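Local coordinates for protein AxyAgu115A (Amphibacillus xylanus NBRC 15112, PDB 6NPS) that probably hydrolyses the alpha-linked glucuronic acid side groups of glucuronoxylan, as a family GH115 alpha-glucuronidase thought to work alongside alpha-arabinofuranosidases, at residues V96-V101 against D158-S163; A20-E25 against V65-V70. The protein carries 3 engineered substitutions. All coordinates share one frame; numbering follows the deposited sequence.

Contact 1. Residues V96-V101 against D158-S163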
loop_
_atom_site.group_PDB
_atom_site.type_symbol
_atom_site.label_atom_id
_atom_site.label_comp_id
_atom_site.label_asym_id
_atom_site.label_seq_id
_atom_site.Cartn_x
_atom_site.Cartn_y
_atom_site.Cartn_z
ATOM N N VAL A 96 -53.514 28.135 -11.550
ATOM C CA VAL A 96 -53.949 28.793 -10.321
ATOM C C VAL A 96 -55.294 28.203 -9.878
ATOM O O VAL A 96 -56.091 27.753 -10.708
ATOM C CB VAL A 96 -54.061 30.325 -10.593
ATOM C CG1 VAL A 96 -55.070 30.980 -9.687
ATOM C CG2 VAL A 96 -52.688 30.992 -10.458
ATOM N N PHE A 97 -55.608 28.272 -8.576
ATOM C CA PHE A 97 -56.954 27.874 -8.174
ATOM C C PHE A 97 -57.492 28.811 -7.106
ATOM O O PHE A 97 -56.748 29.542 -6.446
ATOM C CB PHE A 97 -56.996 26.411 -7.680
ATOM C CG PHE A 97 -56.122 26.161 -6.503
ATOM C CD1 PHE A 97 -56.604 26.356 -5.216
ATOM C CD2 PHE A 97 -54.813 25.749 -6.674
ATOM C CE1 PHE A 97 -55.781 26.124 -4.109
ATOM C CE2 PHE A 97 -53.993 25.513 -5.585
ATOM C CZ PHE A 97 -54.483 25.707 -4.297
ATOM N N LEU A 98 -58.811 28.793 -6.984
ATOM C CA LEU A 98 -59.558 29.437 -5.916
ATOM C C LEU A 98 -60.090 28.343 -5.007
ATOM O O LEU A 98 -60.603 27.325 -5.486
ATOM C CB LEU A 98 -60.712 30.257 -6.500
ATOM C CG LEU A 98 -61.815 30.745 -5.561
ATOM C CD1 LEU A 98 -61.316 31.923 -4.693
ATOM C CD2 LEU A 98 -63.036 31.144 -6.377
ATOM N N PHE A 99 -59.957 28.547 -3.692
ATOM C CA PHE A 99 -60.313 27.553 -2.683
ATOM C C PHE A 99 -61.132 28.360 -1.676
ATOM O O PHE A 99 -60.573 29.148 -0.902
ATOM C CB PHE A 99 -59.029 26.949 -2.095
ATOM C CG PHE A 99 -59.230 25.805 -1.143
ATOM C CD1 PHE A 99 -59.122 24.489 -1.593
ATOM C CD2 PHE A 99 -59.431 26.053 0.219
ATOM C CE1 PHE A 99 -59.247 23.419 -0.702
ATOM C CE2 PHE A 99 -59.568 25.001 1.138
ATOM C CZ PHE A 99 -59.476 23.673 0.669
ATOM N N GLN A 100 -62.457 28.234 -1.718
ATOM C CA GLN A 100 -63.286 29.195 -1.011
ATOM C C GLN A 100 -64.524 28.512 -0.453
ATOM O O GLN A 100 -65.180 27.743 -1.163
ATOM C CB GLN A 100 -63.695 30.341 -1.947
ATOM C CG GLN A 100 -64.479 31.409 -1.249
ATOM C CD GLN A 100 -64.832 32.566 -2.166
ATOM O OE1 GLN A 100 -64.562 32.522 -3.364
ATOM N NE2 GLN A 100 -65.452 33.603 -1.603
ATOM N N VAL A 101 -64.879 28.852 0.807
ATOM C CA VAL A 101 -66.120 28.375 1.415
ATOM C C VAL A 101 -67.207 29.378 1.103
ATOM O O VAL A 101 -66.981 30.597 1.183
ATOM C CB VAL A 101 -65.964 28.170 2.936
ATOM C CG1 VAL A 101 -67.289 27.863 3.591
ATOM C CG2 VAL A 101 -64.949 27.074 3.224
ATOM N N ASP A 158 -65.929 31.971 5.852
ATOM C CA ASP A 158 -65.451 32.836 4.779
ATOM C C ASP A 158 -64.017 32.500 4.374
ATOM O O ASP A 158 -63.308 33.372 3.855
ATOM C CB ASP A 158 -65.555 34.307 5.186
ATOM C CG ASP A 158 -64.789 34.620 6.461
ATOM O OD1 ASP A 158 -64.271 33.679 7.098
ATOM O OD2 ASP A 158 -64.716 35.811 6.836
ATOM N N TYR A 159 -63.571 31.267 4.629
ATOM C CA TYR A 159 -62.274 30.820 4.133
ATOM C C TYR A 159 -62.164 31.124 2.650
ATOM O O TYR A 159 -63.099 30.881 1.889
ATOM C CB TYR A 159 -62.071 29.322 4.372
ATOM C CG TYR A 159 -60.624 28.959 4.287
ATOM C CD1 TYR A 159 -60.002 28.710 3.050
ATOM C CD2 TYR A 159 -59.847 28.902 5.437
ATOM C CE1 TYR A 159 -58.656 28.405 2.983
ATOM C CE2 TYR A 159 -58.503 28.598 5.385
ATOM C CZ TYR A 159 -57.907 28.345 4.170
ATOM O OH TYR A 159 -56.560 28.055 4.168
ATOM N N LYS A 160 -61.026 31.693 2.247
ATOM C CA LYS A 160 -60.782 32.007 0.842
ATOM C C LYS A 160 -59.282 32.065 0.608
ATOM O O LYS A 160 -58.567 32.777 1.313
ATOM C CB LYS A 160 -61.431 33.339 0.427
ATOM C CG LYS A 160 -61.149 33.741 -1.048
ATOM C CD LYS A 160 -61.431 35.247 -1.244
ATOM C CE LYS A 160 -61.465 35.655 -2.694
ATOM N NZ LYS A 160 -61.772 37.116 -2.865
ATOM N N TYR A 161 -58.811 31.305 -0.377
ATOM C CA TYR A 161 -57.407 31.309 -0.745
ATOM C C TYR A 161 -57.342 31.244 -2.263
ATOM O O TYR A 161 -58.071 30.446 -2.864
ATOM C CB TYR A 161 -56.660 30.122 -0.102
ATOM C CG TYR A 161 -55.242 29.986 -0.594
ATOM C CD1 TYR A 161 -54.288 30.958 -0.296
ATOM C CD2 TYR A 161 -54.866 28.921 -1.404
ATOM C CE1 TYR A 161 -52.994 30.858 -0.776
ATOM C CE2 TYR A 161 -53.565 28.798 -1.876
ATOM C CZ TYR A 161 -52.639 29.767 -1.571
ATOM O OH TYR A 161 -51.347 29.638 -2.041
ATOM N N VAL A 162 -56.511 32.109 -2.873
ATOM C CA VAL A 162 -56.237 32.125 -4.318
ATOM C C VAL A 162 -54.734 31.869 -4.504
ATOM O O VAL A 162 -53.910 32.688 -4.072
ATOM C CB VAL A 162 -56.642 33.465 -4.960
ATOM C CG1 VAL A 162 -56.305 33.492 -6.445
ATOM C CG2 VAL A 162 -58.138 33.790 -4.721
ATOM N N SER A 163 -54.362 30.734 -5.109
ATOM C CA SER A 163 -52.940 30.402 -5.266
ATOM C C SER A 163 -52.271 31.390 -6.234
ATOM O O SER A 163 -52.940 32.186 -6.904
ATOM C CB SER A 163 -52.787 28.961 -5.759
ATOM O OG SER A 163 -53.319 28.819 -7.083
HETATM O O HOH W 1 -64.790 34.515 1.572
#
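Five direct hydrogen bonds join residues 96-101 to 158-163, and one of them ends on a side chain instead of a carbonyl. Ser163 keeps OG between its own N and carbonyl carbon (chi1 66°), which lets OG accept Phe97 N at 2.8 Å while Ser163 N returns a bond to Phe97 O. The backbone carries Ser163 CB over a face of the Phe97 ring, 4.0 Å from the centroid, a CH-pi contact. Phe99 and Tyr161 form a hydrogen-bonded pair, N to O in both directions. Val101 N reaches Tyr159 O at 2.9 Å, but from above the carbonyl plane. The rings of Phe97, Phe99, Tyr159 and Tyr161 gather on one face: Phe97 CE1 comes to the edge of the Tyr161 ring, 4.0 Å from CD2, and Tyr159 CE1 lies at the edge of the Phe99 ring, 3.7 Å from CD2. On the other face Leu98 CD1 touches Val162 CG2, and extended Gln100 and Lys160 run side by side, Lys160 NZ going on to a salt bridge with Glu89. Farther out, helix 120-133 covers the aromatic face, its His129 meeting Phe97, Phe99 and Tyr161. The arrangement is that of an antiparallel edge strand in a mixed sheet backed by a helix.

Contact 2. Residues A20-E25 against V65-V70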
loop_
_atom_site.group_PDB
_atom_site.type_symbol
_atom_site.label_atom_id
_atom_site.label_comp_id
_atom_site.label_asym_id
_atom_site.label_seq_id
_atom_site.Cartn_x
_atom_site.Cartn_y
_atom_site.Cartn_z
ATOM N N ALA A 20 -74.533 12.920 -0.772
ATOM C CA ALA A 20 -73.195 12.714 -1.270
ATOM C C ALA A 20 -72.337 13.943 -1.008
ATOM O O ALA A 20 -72.809 15.081 -1.050
ATOM C CB ALA A 20 -73.228 12.402 -2.775
ATOM N N LEU A 21 -71.056 13.698 -0.750
ATOM C CA LEU A 21 -70.135 14.774 -0.414
ATOM C C LEU A 21 -69.697 15.566 -1.647
ATOM O O LEU A 21 -69.693 16.803 -1.630
ATOM C CB LEU A 21 -68.910 14.197 0.286
ATOM C CG LEU A 21 -67.841 15.236 0.585
ATOM C CD1 LEU A 21 -68.421 16.278 1.597
ATOM C CD2 LEU A 21 -66.603 14.532 1.124
ATOM N N PHE A 22 -69.290 14.869 -2.709
ATOM C CA PHE A 22 -68.720 15.491 -3.902
ATOM C C PHE A 22 -69.778 15.579 -4.987
ATOM O O PHE A 22 -70.598 14.670 -5.150
ATOM C CB PHE A 22 -67.530 14.706 -4.458
ATOM C CG PHE A 22 -66.257 14.914 -3.691
ATOM C CD1 PHE A 22 -66.060 14.281 -2.489
ATOM C CD2 PHE A 22 -65.256 15.752 -4.178
ATOM C CE1 PHE A 22 -64.887 14.444 -1.779
ATOM C CE2 PHE A 22 -64.068 15.931 -3.460
ATOM C CZ PHE A 22 -63.904 15.291 -2.246
ATOM N N TYR A 23 -69.737 16.670 -5.736
ATOM C CA TYR A 23 -70.628 16.883 -6.860
ATOM C C TYR A 23 -69.852 16.612 -8.139
ATOM O O TYR A 23 -68.681 16.984 -8.245
ATOM C CB TYR A 23 -71.159 18.307 -6.843
ATOM C CG TYR A 23 -72.064 18.627 -8.024
ATOM C CD1 TYR A 23 -73.218 17.895 -8.257
ATOM C CD2 TYR A 23 -71.739 19.645 -8.909
ATOM C CE1 TYR A 23 -74.053 18.174 -9.345
ATOM C CE2 TYR A 23 -72.588 19.950 -10.007
ATOM C CZ TYR A 23 -73.727 19.204 -10.214
ATOM O OH TYR A 23 -74.533 19.508 -11.287
ATOM N N GLN A 24 -70.483 15.942 -9.102
ATOM C CA GLN A 24 -69.788 15.533 -10.315
ATOM C C GLN A 24 -70.498 16.113 -11.536
ATOM O O GLN A 24 -71.731 16.024 -11.644
ATOM C CB GLN A 24 -69.742 14.005 -10.403
ATOM C CG GLN A 24 -68.549 13.439 -11.141
ATOM C CD GLN A 24 -68.393 11.937 -10.908
ATOM O OE1 GLN A 24 -69.114 11.133 -11.508
ATOM N NE2 GLN A 24 -67.465 11.558 -10.025
ATOM N N GLU A 25 -69.738 16.712 -12.449
ATOM C CA GLU A 25 -70.330 17.287 -13.652
ATOM C C GLU A 25 -69.889 16.503 -14.880
ATOM O O GLU A 25 -68.714 16.143 -15.015
ATOM C CB GLU A 25 -69.956 18.767 -13.824
ATOM C CG GLU A 25 -70.630 19.707 -12.837
ATOM C CD GLU A 25 -70.257 21.179 -13.069
ATOM O OE1 GLU A 25 -71.167 21.997 -13.361
ATOM O OE2 GLU A 25 -69.052 21.511 -12.945
ATOM N N VAL A 65 -68.610 19.510 -1.431
ATOM C CA VAL A 65 -67.376 19.930 -2.083
ATOM C C VAL A 65 -67.723 20.109 -3.558
ATOM O O VAL A 65 -68.220 19.175 -4.195
ATOM C CB VAL A 65 -66.246 18.907 -1.893
ATOM C CG1 VAL A 65 -65.049 19.284 -2.753
ATOM C CG2 VAL A 65 -65.833 18.775 -0.381
ATOM N N LEU A 66 -67.525 21.318 -4.080
ATOM C CA LEU A 66 -67.894 21.668 -5.456
ATOM C C LEU A 66 -66.622 22.094 -6.173
ATOM O O LEU A 66 -66.032 23.124 -5.829
ATOM C CB LEU A 66 -68.943 22.780 -5.485
ATOM C CG LEU A 66 -70.222 22.583 -4.660
ATOM C CD1 LEU A 66 -71.138 23.809 -4.710
ATOM C CD2 LEU A 66 -70.976 21.365 -5.133
ATOM N N TYR A 67 -66.179 21.294 -7.145
ATOM C CA TYR A 67 -64.925 21.537 -7.837
ATOM C C TYR A 67 -65.155 21.635 -9.344
ATOM O O TYR A 67 -66.156 21.157 -9.878
ATOM C CB TYR A 67 -63.914 20.437 -7.532
ATOM C CG TYR A 67 -64.247 19.105 -8.178
ATOM C CD1 TYR A 67 -65.030 18.165 -7.514
ATOM C CD2 TYR A 67 -63.789 18.799 -9.476
ATOM C CE1 TYR A 67 -65.355 16.963 -8.104
ATOM C CE2 TYR A 67 -64.113 17.595 -10.081
ATOM C CZ TYR A 67 -64.888 16.680 -9.388
ATOM O OH TYR A 67 -65.197 15.476 -9.973
ATOM N N GLY A 68 -64.215 22.260 -10.034
ATOM C CA GLY A 68 -64.369 22.432 -11.464
ATOM C C GLY A 68 -63.242 23.256 -12.033
ATOM O O GLY A 68 -62.448 23.864 -11.301
ATOM N N THR A 69 -63.182 23.245 -13.368
ATOM C CA THR A 69 -62.260 24.038 -14.171
ATOM C C THR A 69 -63.061 25.123 -14.862
ATOM O O THR A 69 -64.109 24.837 -15.467
ATOM C CB THR A 69 -61.548 23.174 -15.224
ATOM O OG1 THR A 69 -60.942 22.039 -14.595
ATOM C CG2 THR A 69 -60.461 23.975 -15.956
ATOM N N VAL A 70 -62.603 26.372 -14.750
ATOM C CA VAL A 70 -63.319 27.465 -15.403
ATOM C C VAL A 70 -63.494 27.139 -16.884
ATOM O O VAL A 70 -62.596 26.574 -17.520
ATOM C CB VAL A 70 -62.563 28.798 -15.230
ATOM C CG1 VAL A 70 -63.302 29.915 -15.990
ATOM C CG2 VAL A 70 -62.416 29.193 -13.773
HETATM O O HOH W 2 -68.097 19.691 -8.612
HETATM O O HOH W 3 -66.767 20.289 -12.364
#
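Val65 makes the first join and the only direct backbone hydrogen bonds between the two segments, and its side chain packs as well. Its N donates to Leu21 O at 2.9 Å, nearly straight (171°) and in the carbonyl plane, while its O receives a weak bond from Tyr23 N at 3.3 Å. Together the two bonds flank Phe22 and make it the parallel partner of Val65. The Phe22 side chain, with CG anti to its carbonyl carbon (chi1 -78°), runs alongside that of Val65 and turns a ring face onto it: Val65 CB sits 4.1 Å from the centroid and CG1 reaches the rim at CE2. The other branch, CG2, meets Leu21 CD1.

Leu66 points to the opposite face, where its CD2 presses on Tyr23 CB at 3.5 Å. Leu75 of helix 74-81 touches both side chains, and Tyr23 OH continues to Arg57.

At Tyr67 the two chains have diverged and water takes over. One molecule donates to Tyr23 O and accepts from Tyr67 N at 2.9 Å, lying above a face of the Tyr67 ring. CG of Tyr67 occupies the crowded position between N and the carbonyl carbon (chi1 71°), which brings CE1 to 3.3 Å from Tyr23 O and also to the edge of the Phe22 ring. Val32 and Ala36 of helix 30-47 pack on Tyr67. A second water donates to both Tyr67 O and Glu25 OE2, the latter at 2.7 Å; Glu25 OE2 also bonds Ser73 OG, and OE1 bonds Leu75 N.

The chemistry therefore changes along the strand, from direct amide bonds and a CH-pi contact to water bridges. In this buried setting the donors gathered on the Glu25 carboxylate would be expected to stabilise its charged form.

In the fold
Both contacts reach the same four-stranded mixed sheet, ordered 64-69, 109-117, 97-106, 160-162, and they mark its two outermost strands. Contact 2 attaches residues 20-25 to strand 64-69, on one side; contact 1 adds strand 160-162 to strand 97-106, on the other. Their centres lie 15 Å apart, and the nearest atoms, about 7 Å apart, do not touch; strand 109-117 fills the interval, bonding to both neighbours. Along the chain they come in series, contact 2 closing before contact 1 opens. The sheet is thus assembled from the N-terminal part of the chain, ahead of the parallel barrel strands that begin at 170-174, and its last strand leads toward them.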